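Local coordinates for protein carbohydrate esterase family 2 (CE2) (Chaetomium olivicolor, PDB 4XVH) that probably removes acetyl groups from plant cell-wall polysaccharides such as xylan, joining an SGNH-type esterase domain to a jelly-roll carbohydrate-binding domain, at residues P179-P182 and Q183-T186; A190-A193 and D194-P198. All coordinates share one frame; numbering follows the deposited sequence.

How the interactions relate
Following the chain from the N terminus, interaction 1 comes first: residues 179-186 wind into the short helix 181-184 after strand 155-160. Interaction 2 follows in series in the loop toward strand 207-211, where a beta turn reverses the chain from Ala193 to Ser196. Neither contact encloses the other, yet they meet, their centres about 9 Å apart. Gln183 and Thr186 reach from the first to the second, toward Asp194 and Gly195, while the backbones of Thr186 and Tyr197 pair. Together they tie the helix, which packs on strand 155-160 and helix 228-243, to a loop that reaches Asn9 and Ser16 near the N terminus.

Interaction 1: residues P179-P182 and Q183-T186; sequences PLMP and QLYT
Pro179 to Thr186 form a single compact helical turn in the SGNH esterase domain, with Leu180 at the N-cap position of helix 181-184, and the Gln183 side chain folds back onto Pro179, one turn earlier. Two backbone i to i+4 bonds hold the turn. Leu184 N donates to Leu180 O at 3.2 Å, and Tyr185 N to Met181 O at 2.8 Å.

Leu184 makes two apolar contacts, one with each methyl. CD2 of Leu184 rests 3.6 Å from Pro179 CB, and its other methyl, CD1, meets Met181 SD at 4.0 Å. The Met181 chain is bent at both chi2 and chi3 and lies at about a right angle to Leu184. Gln183 packs on the proline as well. Its CG points away from the backbone N (chi1 175°) and the chain runs straight beyond it, which lays the flat face of the amide over the CB-CG edge of the Pro179 ring, OE1 3.3 Å from Pro179 CB. On the buried side, Met181 and Tyr185 pack on Val159 of strand 155-160; the Tyr185 hydroxyl bonds Asp113, and Arg7 makes a cation-pi contact with Tyr185.

The polar contacts gather around Gln183. The far end of its amide is fixed from outside the turn, NE2 donating to Asp194. A water bridges back to the start of the helix: it accepts from Leu180 N and donates to Gln183 OE1, so a single water ties the N-cap residue to this side chain. On the backbone side of the same residue, Gln183 O is gripped by two donors of Thr186, its backbone N at 3.0 Å and, in the carbonyl plane, its OG1 at 2.7 Å.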
loop_
_atom_site.group_PDB
_atom_site.type_symbol
_atom_site.label_atom_id
_atom_site.label_comp_id
_atom_site.label_asym_id
_atom_site.label_seq_id
_atom_site.Cartn_x
_atom_site.Cartn_y
_atom_site.Cartn_z
ATOM N N PRO A 179 -12.682 12.442 1.139
ATOM C CA PRO A 179 -12.548 11.500 2.270
ATOM C C PRO A 179 -11.127 11.416 2.842
ATOM O O PRO A 179 -10.156 11.548 2.082
ATOM C CB PRO A 179 -12.944 10.154 1.647
ATOM C CG PRO A 179 -14.024 10.552 0.635
ATOM C CD PRO A 179 -13.472 11.851 0.037
ATOM N N LEU A 180 -11.038 11.219 4.164
ATOM C CA LEU A 180 -9.790 10.869 4.845
ATOM C C LEU A 180 -9.527 9.359 4.792
ATOM O O LEU A 180 -10.396 8.594 4.403
ATOM C CB LEU A 180 -9.844 11.341 6.299
ATOM C CG LEU A 180 -10.267 12.814 6.406
ATOM C CD1 LEU A 180 -10.643 13.196 7.837
ATOM C CD2 LEU A 180 -9.139 13.732 5.874
ATOM N N MET A 181 -8.327 8.920 5.139
ATOM C CA MET A 181 -8.042 7.479 5.062
ATOM C C MET A 181 -8.995 6.584 5.875
ATOM O O MET A 181 -9.347 5.503 5.398
ATOM C CB MET A 181 -6.595 7.181 5.477
ATOM C CG MET A 181 -5.579 7.381 4.338
ATOM S SD MET A 181 -6.095 6.846 2.680
ATOM C CE MET A 181 -6.231 5.068 2.873
ATOM N N PRO A 182 -9.418 7.009 7.089
ATOM C CA PRO A 182 -10.299 6.082 7.821
ATOM C C PRO A 182 -11.586 5.761 7.055
ATOM O O PRO A 182 -12.014 4.605 7.015
ATOM C CB PRO A 182 -10.601 6.842 9.143
ATOM C CG PRO A 182 -9.262 7.625 9.371
ATOM C CD PRO A 182 -8.962 8.123 7.954
ATOM N N GLN A 183 -12.187 6.768 6.441
ATOM C CA GLN A 183 -13.368 6.547 5.626
ATOM C C GLN A 183 -13.064 5.628 4.442
ATOM O O GLN A 183 -13.847 4.734 4.134
ATOM C CB GLN A 183 -13.941 7.895 5.128
ATOM C CG GLN A 183 -15.110 7.788 4.154
ATOM C CD GLN A 183 -15.595 9.181 3.681
ATOM O OE1 GLN A 183 -15.081 10.202 4.135
ATOM N NE2 GLN A 183 -16.579 9.213 2.774
ATOM N N LEU A 184 -11.945 5.879 3.771
ATOM C CA LEU A 184 -11.564 5.098 2.607
ATOM C C LEU A 184 -11.337 3.640 2.993
ATOM O O LEU A 184 -11.643 2.731 2.230
ATOM C CB LEU A 184 -10.304 5.692 1.960
ATOM C CG LEU A 184 -10.641 7.073 1.325
ATOM C CD1 LEU A 184 -9.418 7.768 0.727
ATOM C CD2 LEU A 184 -11.784 6.982 0.309
ATOM N N TYR A 185 -10.786 3.433 4.185
ATOM C CA TYR A 185 -10.568 2.079 4.702
ATOM C C TYR A 185 -11.861 1.256 4.890
ATOM O O TYR A 185 -11.786 0.024 5.070
ATOM C CB TYR A 185 -9.806 2.145 6.024
ATOM C CG TYR A 185 -9.279 0.823 6.561
ATOM C CD1 TYR A 185 -8.187 0.178 5.960
ATOM C CD2 TYR A 185 -9.846 0.245 7.681
ATOM C CE1 TYR A 185 -7.696 -1.018 6.475
ATOM C CE2 TYR A 185 -9.368 -0.927 8.187
ATOM C CZ TYR A 185 -8.310 -1.564 7.595
ATOM O OH TYR A 185 -7.841 -2.735 8.154
ATOM N N THR A 186 -13.031 1.895 4.823
ATOM C CA THR A 186 -14.290 1.130 4.929
ATOM C C THR A 186 -14.792 0.627 3.576
ATOM O O THR A 186 -15.810 -0.074 3.501
ATOM C CB THR A 186 -15.452 1.942 5.552
ATOM O OG1 THR A 186 -15.842 2.990 4.661
ATOM C CG2 THR A 186 -15.064 2.538 6.909
HETATM O O HOH W 1 -13.475 11.241 5.727
#

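Interaction 2: residues A190-A193 and D194-P198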
loop_
_atom_site.group_PDB
_atom_site.type_symbol
_atom_site.label_atom_id
_atom_site.label_comp_id
_atom_site.label_asym_id
_atom_site.label_seq_id
_atom_site.Cartn_x
_atom_site.Cartn_y
_atom_site.Cartn_z
ATOM N N ALA A 190 -11.491 1.168 -3.991
ATOM C CA ALA A 190 -11.295 2.547 -3.552
ATOM C C ALA A 190 -12.434 3.486 -3.868
ATOM O O ALA A 190 -12.637 4.448 -3.125
ATOM C CB ALA A 190 -10.021 3.122 -4.150
ATOM N N ASN A 191 -13.167 3.255 -4.964
ATOM C CA ASN A 191 -14.265 4.160 -5.295
ATOM C C ASN A 191 -15.620 3.532 -5.027
ATOM O O ASN A 191 -16.611 4.029 -5.490
ATOM C CB ASN A 191 -14.205 4.596 -6.750
ATOM C CG ASN A 191 -12.921 5.304 -7.088
ATOM O OD1 ASN A 191 -12.234 4.934 -8.036
ATOM N ND2 ASN A 191 -12.596 6.325 -6.331
ATOM N N ASP A 192 -15.651 2.425 -4.292
ATOM C CA ASP A 192 -16.927 1.806 -3.938
ATOM C C ASP A 192 -17.586 2.576 -2.779
ATOM O O ASP A 192 -16.982 3.476 -2.196
ATOM C CB ASP A 192 -16.723 0.322 -3.609
ATOM C CG ASP A 192 -16.274 -0.483 -4.838
ATOM O OD1 ASP A 192 -16.488 0.019 -5.964
ATOM O OD2 ASP A 192 -15.745 -1.612 -4.702
ATOM N N ALA A 193 -18.831 2.241 -2.469
ATOM C CA ALA A 193 -19.576 2.937 -1.414
ATOM C C ALA A 193 -18.863 2.841 -0.074
ATOM O O ALA A 193 -18.193 1.843 0.219
ATOM C CB ALA A 193 -20.962 2.378 -1.292
ATOM N N ASP A 194 -19.022 3.884 0.734
ATOM C CA ASP A 194 -18.632 3.833 2.135
ATOM C C ASP A 194 -19.230 2.606 2.793
ATOM O O ASP A 194 -20.370 2.228 2.515
ATOM C CB ASP A 194 -19.075 5.094 2.861
ATOM C CG ASP A 194 -18.449 6.345 2.271
ATOM O OD1 ASP A 194 -17.302 6.269 1.796
ATOM O OD2 ASP A 194 -19.105 7.395 2.276
ATOM N N GLY A 195 -18.434 1.960 3.631
ATOM C CA GLY A 195 -18.873 0.755 4.308
ATOM C C GLY A 195 -19.053 -0.484 3.441
ATOM O O GLY A 195 -19.612 -1.481 3.911
ATOM N N SER A 196 -18.576 -0.460 2.199
ATOM C CA SER A 196 -18.804 -1.605 1.321
ATOM C C SER A 196 -17.840 -2.769 1.587
ATOM O O SER A 196 -18.087 -3.852 1.112
ATOM C CB SER A 196 -18.728 -1.200 -0.168
ATOM O OG SER A 196 -17.473 -0.619 -0.522
ATOM N N TYR A 197 -16.737 -2.564 2.302
ATOM C CA TYR A 197 -15.904 -3.725 2.679
ATOM C C TYR A 197 -16.534 -4.493 3.843
ATOM O O TYR A 197 -16.706 -3.940 4.922
ATOM C CB TYR A 197 -14.475 -3.297 3.060
ATOM C CG TYR A 197 -13.517 -4.476 3.288
ATOM C CD1 TYR A 197 -13.308 -5.457 2.296
ATOM C CD2 TYR A 197 -12.817 -4.595 4.478
ATOM C CE1 TYR A 197 -12.429 -6.524 2.507
ATOM C CE2 TYR A 197 -11.930 -5.647 4.699
ATOM C CZ TYR A 197 -11.749 -6.612 3.713
ATOM O OH TYR A 197 -10.891 -7.655 3.963
ATOM N N PRO A 198 -16.851 -5.784 3.640
ATOM C CA PRO A 198 -17.557 -6.490 4.714
ATOM C C PRO A 198 -16.625 -7.047 5.799
ATOM O O PRO A 198 -17.122 -7.681 6.715
ATOM C CB PRO A 198 -18.282 -7.622 3.975
ATOM C CG PRO A 198 -17.480 -7.905 2.786
ATOM C CD PRO A 198 -16.702 -6.616 2.433
#
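A local turn contact on the surface brings Ala193 and Ser196 together, in the loop between helix 181-184 and strand 207-211 of the esterase domain. It is a type II beta turn from Ala193 to Ser196, and Gly195 takes the third position with positive phi (70°), a conformation that glycine accepts readily.

One acceptor carries the turn. Ala193 O receives the backbone N of Ser196 at 3.1 Å, a bent bond whose donor stands well above the carbonyl plane, and also the Ser196 hydroxyl, OG at 2.7 Å, which lies in that plane. The hydroxyl sits between the backbone N and the carbonyl carbon of its own residue (chi1 58°), a rotation that turns OG in toward Ala193 O; Ser196 CB, placed by the backbone, is itself 3.1 Å from that oxygen. OG also lies 3.3 Å from Asp192 CB and accepts from the backbone N of Tyr188, linking the turn to the chain just ahead of it.

The carboxylates of both acids are held by residues outside the turn. Asp192 OD2 accepts from Gly189 N and Asn9 ND2, while Asp194 OD1 makes a salt bridge with Arg187. The turn lies against the chain leaving helix 181-184, at Thr186: Gly195 N bonds Thr186 OG1, and Tyr197 pairs with the Thr186 backbone before the chain runs on to strand 207-211.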